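PDB 6GRI: microcin B17-processing protein McbB from Escherichia coli, which works with McbC and McbD in the microcin synthetase complex that processes the inactive McbA precursor into active microcin B17. Local coordinates for the interface of chains A and B and the interface of chains B and C. Residues are numbered along the deposited sequence; one frame, centred on the assembly and turned at random. Chains: chain A/B, Microcin B17-processing protein McbB; chain C, Microcin B17-processing protein McbD.

Contact 1: the interface of chains A and B. Residues chain A 21-23, 28; chain B 222, 227-228, 230.
A:Ile21 and B:Met227 carry this apolar patch between two McbB copies, where strand 18-23 of chain A lies against helix 215-224 of chain B and the loop after it. The first kind of contact is side chain against backbone. B:Met227 sends its terminal methyl over the main chain of A:Ile21, A:Ser22 and A:Arg23; its CE is 3.4 Å from the CA of A:Ser22 and 3.4 Å from the N of A:Arg23. The thioether runs straight through chi2 and turns at chi3 (29°), which swings the methyl onto the strand, where it rests on main-chain atoms.

The second kind is aliphatic packing round A:Ile21. Its CB also touches the methionine methyl, at 3.8 Å from CE. With CG1 between backbone N and carbonyl carbon (chi1 41°), its CD1 is directed into chain B and meets CD2 of B:Leu222 at 3.8 Å, the two side chains crossing at about a right angle. The same CD1 lies against the proline ring, 3.9 Å from CD of B:Pro230, and CG2 adds a touch on the proline CG. CD1 of A:Leu28, on strand 26-31, borders CD2 of B:Leu222 at 4.2 Å. The patch thus seats the N-terminal strands of one McbB on the body of the other, probably helping to fix that region within the complex.

Contact 2: the interface of chains A and B. Residues chain A 32, 248, 258-259; chain B 274-275.
A:Arg248 and B:Ile275 meet in a mixed polar and apolar patch between two copies of McbB, where a loop of chain B plugs into a groove of chain A and helps hold the McbB pair together. Three separate stretches of chain A line the groove: helix 236-254, the loop residues A:Leu258 and A:Val259, and the N-terminal A:Tyr32. B:Ile275 is the plug and hides 97 Å² of its surface here.

Its two branches divide the work. CG2 packs against CG2 of A:Val259 and CB of A:Leu258, each 3.9 Å away. The longer branch has CG1 beside the backbone N (chi1 -55°); its CD1 reaches 4.0 Å from CE2 of A:Tyr32 and also borders the valine. The tyrosine and isoleucine side chains slide past each other in opposite directions, while CD1 of A:Leu258 lies in plane at an edge of the phenol ring.

Next to this plug, A:Arg248 bends at chi2 (-56°) and sets CG and CD against the carbonyl oxygen of B:Ile275, with CG 3.3 Å from that O. The guanidinium then takes hold of the carbonyl of B:Leu274 side-on, with two nitrogens converging on one oxygen that lies close to the guanidinium plane. The NH2 bond to B:Leu274 O is 3.1 Å and approaches from well above the carbonyl plane. The NE bond is shorter and straighter: NE stands 2.8 Å from B:Leu274 O, with 155° at the hydrogen.

Contact 3: the interface of chains B and C. Residues chain B 28, 30, 35-37; chain C 121, 342, 344.
B:Ser35 and C:Tyr342 join at the tight centre of this heteromeric patch, in which one face of a small N-terminal sheet of McbB, strands 27-30 and 35-37, meets strands 121-125 and 339-347 of the YcaO protein McbD. The patch helps dock that sheet on McbD within the McbBCD complex. The serine OG and the phenol OH share a hydrogen bond of 2.6 Å; either could be the donor. B:Ile30 packs beneath that ring, its CD1 lying over one face, offset toward the rim, 3.7 Å from CE2 of C:Tyr342. Having CG1 beside the backbone N (chi1 -55°) brings this branch to the tyrosine.

The periphery is looser. C:Arg344, with CG2 of B:Ile30 over a face of its guanidinium, loses hardly any surface to chain B, and B:Val36, between the two polar residues of its strand, loses none.

C:Gln121 belongs to the packed part, burying 81 Å². Its chain stretches out beyond CG and crosses B:Leu28 obliquely, with 3.9 Å between the leucine CD1 and the amide CD. Its amide plane stands 76° from the carboxylate of B:Asp37, and NE2 sits between the two oxygens, 3.1 Å from OD1 (a weak hydrogen bond) and 3.1 Å from OD2, a possible second one.

Contact 4: the interface of chains A and B. Residues chain A 244, 247-248; chain B 237-238, 274, 277.
With its chi1 at -177°, the imidazole of A:His244 swings away from its own main-chain nitrogen to B:Ser237 and B:Leu274, and A:Lys247 kinks at chi3 (87°) to bring its ammonium to B:Glu238. The ring is bonded at both nitrogens. ND1 shares a 3.1 Å hydrogen bond with OG of B:Ser237, direction undecided, and NE2 donates to B:Leu274 O at 2.9 Å, in the carbonyl plane on a lone pair. That oxygen, also gripped by A:Arg248, therefore accepts from two chain A side chains. Together the two imidazole bonds fix the ring's rotation, and SG of B:Cys277 packs 3.5 Å from its CD2.

A:Lys247 NZ forms a salt bridge with OE2 of B:Glu238 at 2.6 Å, on the syn side of the carboxylate, and donates to OG of B:Ser237 at 2.9 Å. A:Arg248 NH2 forms a second salt bridge with that OE2 at 3.1 Å, but the carboxylate oxygen sits over the guanidinium face, where no N-H points.

The site lies where helix 236-254 of chain A, using one side over little more than a turn, meets the first residues of the equivalent helix 236-252 of chain B and the loop bearing B:Leu274 and B:Cys277.

Contact 1: the interface of chains A and B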
ATOM      1  N   ILE A  21     -16.025  45.085   8.468  1.00 92.03           N
ATOM      2  CA  ILE A  21     -15.256  46.221   7.964  1.00 94.25           C
ATOM      3  C   ILE A  21     -16.212  47.286   7.439  1.00 96.50           C
ATOM      4  O   ILE A  21     -17.226  46.963   6.810  1.00 97.69           O
ATOM      5  CB  ILE A  21     -14.234  45.797   6.887  1.00 92.25           C
ATOM      6  CG1 ILE A  21     -14.841  44.759   5.933  1.00 92.89           C
ATOM      7  CG2 ILE A  21     -12.987  45.232   7.548  1.00 88.45           C
ATOM      8  CD1 ILE A  21     -14.057  44.561   4.656  1.00 93.70           C
ATOM      9  N   SER A  22     -15.897  48.547   7.735  1.00 98.76           N
ATOM     10  CA  SER A  22     -16.691  49.689   7.285  1.00 99.84           C
ATOM     11  C   SER A  22     -15.786  50.877   6.977  1.00102.96           C
ATOM     12  O   SER A  22     -14.810  51.128   7.691  1.00101.30           O
ATOM     13  CB  SER A  22     -17.735  50.065   8.332  1.00 98.68           C
ATOM     14  OG  SER A  22     -18.772  49.100   8.362  1.00 95.69           O
ATOM     15  N   ARG A  23     -16.086  51.554   5.869  1.00107.50           N
ATOM     16  CA  ARG A  23     -15.588  52.900   5.592  1.00111.16           C
ATOM     17  C   ARG A  23     -16.836  53.723   5.287  1.00117.18           C
ATOM     18  O   ARG A  23     -17.597  53.370   4.377  1.00116.88           O
ATOM     19  CB  ARG A  23     -14.596  52.922   4.412  1.00108.80           C
ATOM     20  CG  ARG A  23     -13.706  54.161   4.375  1.00108.11           C
ATOM     21  CD  ARG A  23     -12.958  54.318   3.062  1.00105.50           C
ATOM     22  N   LEU A  28     -19.612  45.550   5.541  1.00 90.13           N
ATOM     23  CA  LEU A  28     -19.509  44.177   5.030  1.00 88.95           C
ATOM     24  C   LEU A  28     -19.066  43.175   6.104  1.00 85.86           C
ATOM     25  O   LEU A  28     -18.011  43.348   6.727  1.00 80.13           O
ATOM     26  CB  LEU A  28     -18.524  44.116   3.854  1.00 91.08           C
ATOM     27  CG  LEU A  28     -18.892  44.835   2.547  1.00 94.90           C
ATOM     28  CD1 LEU A  28     -17.730  44.704   1.572  1.00 94.81           C
ATOM     29  CD2 LEU A  28     -20.188  44.313   1.922  1.00 93.71           C
TER
ATOM     30  N   LEU B 222     -15.745  46.232  -2.434  1.00 89.29           N
ATOM     31  CA  LEU B 222     -14.516  46.625  -1.723  1.00 88.14           C
ATOM     32  C   LEU B 222     -13.796  47.772  -2.423  1.00 91.05           C
ATOM     33  O   LEU B 222     -13.409  48.749  -1.779  1.00 93.30           O
ATOM     34  CB  LEU B 222     -13.576  45.427  -1.577  1.00 84.25           C
ATOM     35  CG  LEU B 222     -13.994  44.398  -0.524  1.00 83.04           C
ATOM     36  CD1 LEU B 222     -13.377  43.041  -0.822  1.00 80.88           C
ATOM     37  CD2 LEU B 222     -13.615  44.869   0.875  1.00 82.61           C
ATOM     38  N   MET B 227     -12.066  49.971   0.368  1.00 96.86           N
ATOM     39  CA  MET B 227     -11.635  49.179   1.543  1.00 96.00           C
ATOM     40  C   MET B 227     -10.900  47.886   1.154  1.00 92.76           C
ATOM     41  O   MET B 227     -11.272  47.226   0.177  1.00 93.50           O
ATOM     42  CB  MET B 227     -12.823  48.868   2.472  1.00 98.09           C
ATOM     43  CG  MET B 227     -14.212  48.937   1.828  1.00102.34           C
ATOM     44  SD  MET B 227     -15.580  48.337   2.841  1.00103.52           S
ATOM     45  CE  MET B 227     -14.978  48.673   4.485  1.00101.49           C
ATOM     46  N   THR B 228      -9.859  47.536   1.914  1.00 88.44           N
ATOM     47  CA  THR B 228      -9.088  46.312   1.649  1.00 87.86           C
ATOM     48  C   THR B 228      -9.802  45.046   2.154  1.00 87.16           C
ATOM     49  O   THR B 228     -10.765  45.123   2.918  1.00 87.87           O
ATOM     50  CB  THR B 228      -7.660  46.365   2.245  1.00 85.75           C
ATOM     51  OG1 THR B 228      -7.729  46.457   3.667  1.00 85.82           O
ATOM     52  CG2 THR B 228      -6.884  47.556   1.700  1.00 88.07           C
ATOM     53  N   PRO B 230      -9.499  41.961   4.394  1.00 84.10           N
ATOM     54  CA  PRO B 230      -8.663  41.450   5.463  1.00 82.52           C
ATOM     55  C   PRO B 230      -8.570  39.924   5.457  1.00 80.65           C
ATOM     56  O   PRO B 230      -9.452  39.225   4.953  1.00 79.86           O
ATOM     57  CB  PRO B 230      -9.369  41.948   6.723  1.00 83.33           C
ATOM     58  CG  PRO B 230     -10.800  42.054   6.341  1.00 84.17           C
ATOM     59  CD  PRO B 230     -10.869  42.251   4.855  1.00 84.63           C
TER

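Contact 2: the interface of chains A and B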
ATOM      1  N   TYR A  32     -16.154  32.676   6.559  1.00 66.56           N
ATOM      2  CA  TYR A  32     -15.796  31.524   5.739  1.00 66.96           C
ATOM      3  C   TYR A  32     -16.932  31.058   4.844  1.00 69.54           C
ATOM      4  O   TYR A  32     -16.674  30.555   3.768  1.00 74.93           O
ATOM      5  CB  TYR A  32     -15.318  30.336   6.595  1.00 66.85           C
ATOM      6  CG  TYR A  32     -13.937  30.463   7.236  1.00 68.45           C
ATOM      7  CD1 TYR A  32     -12.943  31.298   6.710  1.00 71.64           C
ATOM      8  CD2 TYR A  32     -13.609  29.698   8.345  1.00 68.86           C
ATOM      9  CE1 TYR A  32     -11.688  31.381   7.292  1.00 71.43           C
ATOM     10  CE2 TYR A  32     -12.352  29.774   8.923  1.00 71.57           C
ATOM     11  CZ  TYR A  32     -11.396  30.621   8.395  1.00 71.03           C
ATOM     12  OH  TYR A  32     -10.150  30.716   8.968  1.00 72.63           O
ATOM     13  N   ARG A 248      -4.129  22.955  15.026  1.00 55.29           N
ATOM     14  CA  ARG A 248      -5.205  22.457  14.172  1.00 51.53           C
ATOM     15  C   ARG A 248      -5.589  21.042  14.512  1.00 53.13           C
ATOM     16  O   ARG A 248      -6.766  20.698  14.457  1.00 60.56           O
ATOM     17  CB  ARG A 248      -4.838  22.556  12.698  1.00 50.80           C
ATOM     18  CG  ARG A 248      -4.778  23.975  12.160  1.00 53.25           C
ATOM     19  CD  ARG A 248      -6.085  24.707  12.391  1.00 53.35           C
ATOM     20  NE  ARG A 248      -6.235  25.877  11.547  1.00 54.19           N
ATOM     21  CZ  ARG A 248      -7.058  26.895  11.796  1.00 56.76           C
ATOM     22  NH1 ARG A 248      -7.823  26.925  12.886  1.00 56.82           N
ATOM     23  NH2 ARG A 248      -7.107  27.911  10.944  1.00 56.99           N
ATOM     24  N   LEU A 258     -14.141  23.340  12.381  1.00 63.67           N
ATOM     25  CA  LEU A 258     -14.390  24.155  11.190  1.00 61.01           C
ATOM     26  C   LEU A 258     -14.697  23.324   9.945  1.00 60.52           C
ATOM     27  O   LEU A 258     -15.472  23.753   9.106  1.00 65.30           O
ATOM     28  CB  LEU A 258     -13.203  25.069  10.931  1.00 58.57           C
ATOM     29  CG  LEU A 258     -13.019  26.153  11.991  1.00 58.09           C
ATOM     30  CD1 LEU A 258     -11.802  27.003  11.639  1.00 58.06           C
ATOM     31  CD2 LEU A 258     -14.272  27.016  12.161  1.00 58.52           C
ATOM     32  N   VAL A 259     -14.080  22.154   9.823  1.00 58.68           N
ATOM     33  CA  VAL A 259     -14.344  21.231   8.724  1.00 58.88           C
ATOM     34  C   VAL A 259     -14.354  19.838   9.336  1.00 60.77           C
ATOM     35  O   VAL A 259     -13.342  19.411   9.887  1.00 67.01           O
ATOM     36  CB  VAL A 259     -13.229  21.294   7.650  1.00 58.81           C
ATOM     37  CG1 VAL A 259     -13.601  20.443   6.448  1.00 60.49           C
ATOM     38  CG2 VAL A 259     -12.937  22.732   7.232  1.00 58.22           C
TER
ATOM     39  N   LEU B 274      -5.668  27.086   5.373  1.00 62.24           N
ATOM     40  CA  LEU B 274      -5.181  27.332   6.727  1.00 60.01           C
ATOM     41  C   LEU B 274      -5.860  26.493   7.803  1.00 60.56           C
ATOM     42  O   LEU B 274      -5.329  26.366   8.910  1.00 63.98           O
ATOM     43  CB  LEU B 274      -5.344  28.805   7.085  1.00 59.20           C
ATOM     44  CG  LEU B 274      -4.573  29.791   6.224  1.00 59.07           C
ATOM     45  CD1 LEU B 274      -4.757  31.185   6.805  1.00 61.38           C
ATOM     46  CD2 LEU B 274      -3.090  29.441   6.142  1.00 58.91           C
ATOM     47  N   ILE B 275      -7.020  25.927   7.494  1.00 57.43           N
ATOM     48  CA  ILE B 275      -7.707  25.065   8.441  1.00 59.36           C
ATOM     49  C   ILE B 275      -7.052  23.680   8.415  1.00 61.03           C
ATOM     50  O   ILE B 275      -6.471  23.245   9.408  1.00 64.85           O
ATOM     51  CB  ILE B 275      -9.210  24.955   8.131  1.00 59.06           C
ATOM     52  CG1 ILE B 275      -9.867  26.343   8.071  1.00 59.41           C
ATOM     53  CG2 ILE B 275      -9.903  24.095   9.180  1.00 59.21           C
ATOM     54  CD1 ILE B 275     -11.101  26.370   7.186  1.00 60.98           C
TER

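Contact 3: the interface of chains B and C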
ATOM      1  N   LEU B  28       2.703  32.886 -43.900  1.00 74.14           N
ATOM      2  CA  LEU B  28       2.339  33.630 -42.683  1.00 72.57           C
ATOM      3  C   LEU B  28       3.052  33.070 -41.444  1.00 71.25           C
ATOM      4  O   LEU B  28       2.873  31.908 -41.104  1.00 69.78           O
ATOM      5  CB  LEU B  28       0.816  33.587 -42.487  1.00 70.32           C
ATOM      6  CG  LEU B  28       0.183  34.426 -41.368  1.00 69.81           C
ATOM      7  CD1 LEU B  28       0.517  35.901 -41.500  1.00 70.89           C
ATOM      8  CD2 LEU B  28      -1.326  34.241 -41.354  1.00 70.88           C
ATOM      9  N   ILE B  30       3.154  33.186 -37.488  1.00 70.83           N
ATOM     10  CA  ILE B  30       2.441  33.590 -36.272  1.00 70.82           C
ATOM     11  C   ILE B  30       3.219  33.085 -35.060  1.00 71.02           C
ATOM     12  O   ILE B  30       3.490  31.892 -34.933  1.00 69.68           O
ATOM     13  CB  ILE B  30       0.974  33.099 -36.246  1.00 70.15           C
ATOM     14  CG1 ILE B  30       0.249  33.582 -37.504  1.00 70.55           C
ATOM     15  CG2 ILE B  30       0.236  33.620 -35.004  1.00 68.22           C
ATOM     16  CD1 ILE B  30      -1.220  33.225 -37.554  1.00 71.90           C
ATOM     17  N   SER B  35       2.303  38.689 -35.872  1.00 74.55           N
ATOM     18  CA  SER B  35       1.852  38.063 -37.131  1.00 72.46           C
ATOM     19  C   SER B  35       2.545  38.737 -38.301  1.00 73.24           C
ATOM     20  O   SER B  35       2.493  39.958 -38.422  1.00 73.66           O
ATOM     21  CB  SER B  35       0.345  38.219 -37.309  1.00 70.38           C
ATOM     22  OG  SER B  35      -0.364  37.714 -36.197  1.00 68.36           O
ATOM     23  N   VAL B  36       3.187  37.956 -39.165  1.00 74.87           N
ATOM     24  CA  VAL B  36       4.049  38.524 -40.209  1.00 80.11           C
ATOM     25  C   VAL B  36       3.894  37.854 -41.583  1.00 81.81           C
ATOM     26  O   VAL B  36       3.883  36.630 -41.699  1.00 81.18           O
ATOM     27  CB  VAL B  36       5.534  38.483 -39.770  1.00 81.76           C
ATOM     28  CG1 VAL B  36       6.447  39.061 -40.857  1.00 84.75           C
ATOM     29  CG2 VAL B  36       5.712  39.228 -38.451  1.00 80.97           C
ATOM     30  N   ASP B  37       3.807  38.683 -42.624  1.00 85.61           N
ATOM     31  CA  ASP B  37       3.773  38.204 -44.004  1.00 89.12           C
ATOM     32  C   ASP B  37       5.223  38.000 -44.452  1.00 88.24           C
ATOM     33  O   ASP B  37       5.965  38.959 -44.649  1.00 87.80           O
ATOM     34  CB  ASP B  37       3.026  39.191 -44.912  1.00 92.78           C
ATOM     35  CG  ASP B  37       1.608  39.500 -44.408  1.00 96.35           C
ATOM     36  OD1 ASP B  37       0.802  38.548 -44.243  1.00 97.51           O
ATOM     37  OD2 ASP B  37       1.308  40.696 -44.173  1.00 95.68           O
TER
ATOM     38  N   GLN C 121      -3.997  39.338 -44.034  1.00 71.99           N
ATOM     39  CA  GLN C 121      -4.464  39.636 -42.689  1.00 69.31           C
ATOM     40  C   GLN C 121      -5.422  40.806 -42.757  1.00 71.25           C
ATOM     41  O   GLN C 121      -5.205  41.747 -43.512  1.00 73.91           O
ATOM     42  CB  GLN C 121      -3.296  39.989 -41.785  1.00 67.65           C
ATOM     43  CG  GLN C 121      -2.177  38.973 -41.802  1.00 68.72           C
ATOM     44  CD  GLN C 121      -1.041  39.387 -40.905  1.00 70.68           C
ATOM     45  OE1 GLN C 121      -1.179  39.397 -39.681  1.00 72.34           O
ATOM     46  NE2 GLN C 121       0.090  39.744 -41.508  1.00 67.12           N
ATOM     47  N   TYR C 342      -8.367  33.711 -35.314  1.00 60.86           N
ATOM     48  CA  TYR C 342      -7.423  32.903 -34.586  1.00 61.70           C
ATOM     49  C   TYR C 342      -7.003  33.625 -33.321  1.00 61.69           C
ATOM     50  O   TYR C 342      -7.128  34.844 -33.211  1.00 65.09           O
ATOM     51  CB  TYR C 342      -6.220  32.579 -35.463  1.00 62.54           C
ATOM     52  CG  TYR C 342      -5.338  33.764 -35.725  1.00 64.33           C
ATOM     53  CD1 TYR C 342      -5.647  34.679 -36.721  1.00 64.97           C
ATOM     54  CD2 TYR C 342      -4.192  33.979 -34.961  1.00 67.78           C
ATOM     55  CE1 TYR C 342      -4.837  35.776 -36.950  1.00 66.96           C
ATOM     56  CE2 TYR C 342      -3.378  35.071 -35.180  1.00 66.47           C
ATOM     57  CZ  TYR C 342      -3.700  35.959 -36.177  1.00 66.84           C
ATOM     58  OH  TYR C 342      -2.884  37.032 -36.386  1.00 70.69           O
ATOM     59  N   ARG C 344      -4.188  32.727 -29.619  1.00 63.20           N
ATOM     60  CA  ARG C 344      -3.306  31.777 -28.956  1.00 58.73           C
ATOM     61  C   ARG C 344      -2.993  32.163 -27.513  1.00 57.21           C
ATOM     62  O   ARG C 344      -3.221  33.290 -27.100  1.00 55.08           O
ATOM     63  CB  ARG C 344      -2.043  31.550 -29.787  1.00 57.93           C
ATOM     64  CG  ARG C 344      -1.092  32.727 -29.919  1.00 59.93           C
ATOM     65  CD  ARG C 344      -1.603  33.795 -30.868  1.00 60.88           C
ATOM     66  NE  ARG C 344      -0.533  34.675 -31.331  1.00 60.97           N
ATOM     67  CZ  ARG C 344      -0.720  35.854 -31.917  1.00 63.13           C
ATOM     68  NH1 ARG C 344      -1.946  36.324 -32.144  1.00 64.60           N
ATOM     69  NH2 ARG C 344       0.336  36.571 -32.292  1.00 66.54           N
TER

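Contact 4: the interface of chains A and B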
ATOM      1  N   HIS A 244       1.400  25.502  14.314  1.00 56.50           N
ATOM      2  CA  HIS A 244       0.114  25.594  13.637  1.00 54.65           C
ATOM      3  C   HIS A 244      -0.537  24.227  13.437  1.00 54.51           C
ATOM      4  O   HIS A 244      -1.751  24.085  13.631  1.00 52.22           O
ATOM      5  CB  HIS A 244       0.268  26.318  12.290  1.00 58.73           C
ATOM      6  CG  HIS A 244      -1.029  26.524  11.567  1.00 56.84           C
ATOM      7  ND1 HIS A 244      -2.090  27.205  12.124  1.00 55.51           N
ATOM      8  CD2 HIS A 244      -1.450  26.098  10.352  1.00 54.66           C
ATOM      9  CE1 HIS A 244      -3.106  27.197  11.279  1.00 56.01           C
ATOM     10  NE2 HIS A 244      -2.740  26.540  10.191  1.00 54.43           N
ATOM     11  N   LYS A 247      -1.895  23.038  16.752  1.00 57.34           N
ATOM     12  CA  LYS A 247      -3.138  23.723  17.090  1.00 58.32           C
ATOM     13  C   LYS A 247      -4.306  23.113  16.337  1.00 55.80           C
ATOM     14  O   LYS A 247      -5.347  22.795  16.930  1.00 51.23           O
ATOM     15  CB  LYS A 247      -3.046  25.204  16.750  1.00 64.74           C
ATOM     16  CG  LYS A 247      -4.245  26.013  17.203  1.00 69.87           C
ATOM     17  CD  LYS A 247      -4.184  27.415  16.650  1.00 73.02           C
ATOM     18  CE  LYS A 247      -4.821  27.490  15.276  1.00 75.81           C
ATOM     19  NZ  LYS A 247      -4.896  28.898  14.811  1.00 78.30           N
ATOM     20  N   ARG A 248      -4.129  22.955  15.026  1.00 55.29           N
ATOM     21  CA  ARG A 248      -5.205  22.457  14.172  1.00 51.53           C
ATOM     22  C   ARG A 248      -5.589  21.042  14.512  1.00 53.13           C
ATOM     23  O   ARG A 248      -6.766  20.698  14.457  1.00 60.56           O
ATOM     24  CB  ARG A 248      -4.838  22.556  12.698  1.00 50.80           C
ATOM     25  CG  ARG A 248      -4.778  23.975  12.160  1.00 53.25           C
ATOM     26  CD  ARG A 248      -6.085  24.707  12.391  1.00 53.35           C
ATOM     27  NE  ARG A 248      -6.235  25.877  11.547  1.00 54.19           N
ATOM     28  CZ  ARG A 248      -7.058  26.895  11.796  1.00 56.76           C
ATOM     29  NH1 ARG A 248      -7.823  26.925  12.886  1.00 56.82           N
ATOM     30  NH2 ARG A 248      -7.107  27.911  10.944  1.00 56.99           N
TER
ATOM     31  N   SER B 237       0.028  31.436  15.000  1.00 80.69           N
ATOM     32  CA  SER B 237       0.221  30.132  14.358  1.00 74.54           C
ATOM     33  C   SER B 237      -0.018  30.176  12.846  1.00 73.75           C
ATOM     34  O   SER B 237       0.733  29.552  12.091  1.00 73.40           O
ATOM     35  CB  SER B 237      -0.637  29.039  15.022  1.00 71.01           C
ATOM     36  OG  SER B 237      -1.980  29.030  14.567  1.00 66.00           O
ATOM     37  N   GLU B 238      -1.038  30.924  12.407  1.00 71.72           N
ATOM     38  CA  GLU B 238      -1.293  31.102  10.970  1.00 66.53           C
ATOM     39  C   GLU B 238      -0.151  31.858  10.314  1.00 64.40           C
ATOM     40  O   GLU B 238       0.280  31.491   9.228  1.00 61.74           O
ATOM     41  CB  GLU B 238      -2.598  31.842  10.698  1.00 70.05           C
ATOM     42  CG  GLU B 238      -3.854  30.986  10.783  1.00 71.23           C
ATOM     43  CD  GLU B 238      -4.352  30.752  12.197  1.00 72.83           C
ATOM     44  OE1 GLU B 238      -3.977  31.507  13.126  1.00 75.09           O
ATOM     45  OE2 GLU B 238      -5.149  29.803  12.380  1.00 72.11           O
ATOM     46  N   LEU B 274      -5.668  27.086   5.373  1.00 62.24           N
ATOM     47  CA  LEU B 274      -5.181  27.332   6.727  1.00 60.01           C
ATOM     48  C   LEU B 274      -5.860  26.493   7.803  1.00 60.56           C
ATOM     49  O   LEU B 274      -5.329  26.366   8.910  1.00 63.98           O
ATOM     50  CB  LEU B 274      -5.344  28.805   7.085  1.00 59.20           C
ATOM     51  CG  LEU B 274      -4.573  29.791   6.224  1.00 59.07           C
ATOM     52  CD1 LEU B 274      -4.757  31.185   6.805  1.00 61.38           C
ATOM     53  CD2 LEU B 274      -3.090  29.441   6.142  1.00 58.91           C
ATOM     54  N   CYS B 277      -4.440  22.697   6.584  1.00 58.32           N
ATOM     55  CA  CYS B 277      -3.002  22.737   6.327  1.00 60.21           C
ATOM     56  C   CYS B 277      -2.592  21.967   5.072  1.00 59.65           C
ATOM     57  O   CYS B 277      -1.451  21.526   4.955  1.00 62.25           O
ATOM     58  CB  CYS B 277      -2.208  22.258   7.548  1.00 62.03           C
ATOM     59  SG  CYS B 277      -2.688  23.085   9.074  1.00 67.98           S
TER

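Contacts 2 and 4 are neighbours, their C-alpha centres about 8 Å apart; they share A:Arg248 and B:Leu274, so helix 236-254 of chain A and one chain B loop serve both. Contact 1 belongs to the same McbB pair but lies about 23 Å from contact 2 and 25 Å from contact 4, giving the pair a second point of attachment. Contact 3 stands 46 to 51 Å from the others. The N-terminal strands of McbB rest on McbB in contact 1 but on McbD in contact 3, so the two copies place these regions differently, in keeping with an A/B interface that is not an exact two-fold.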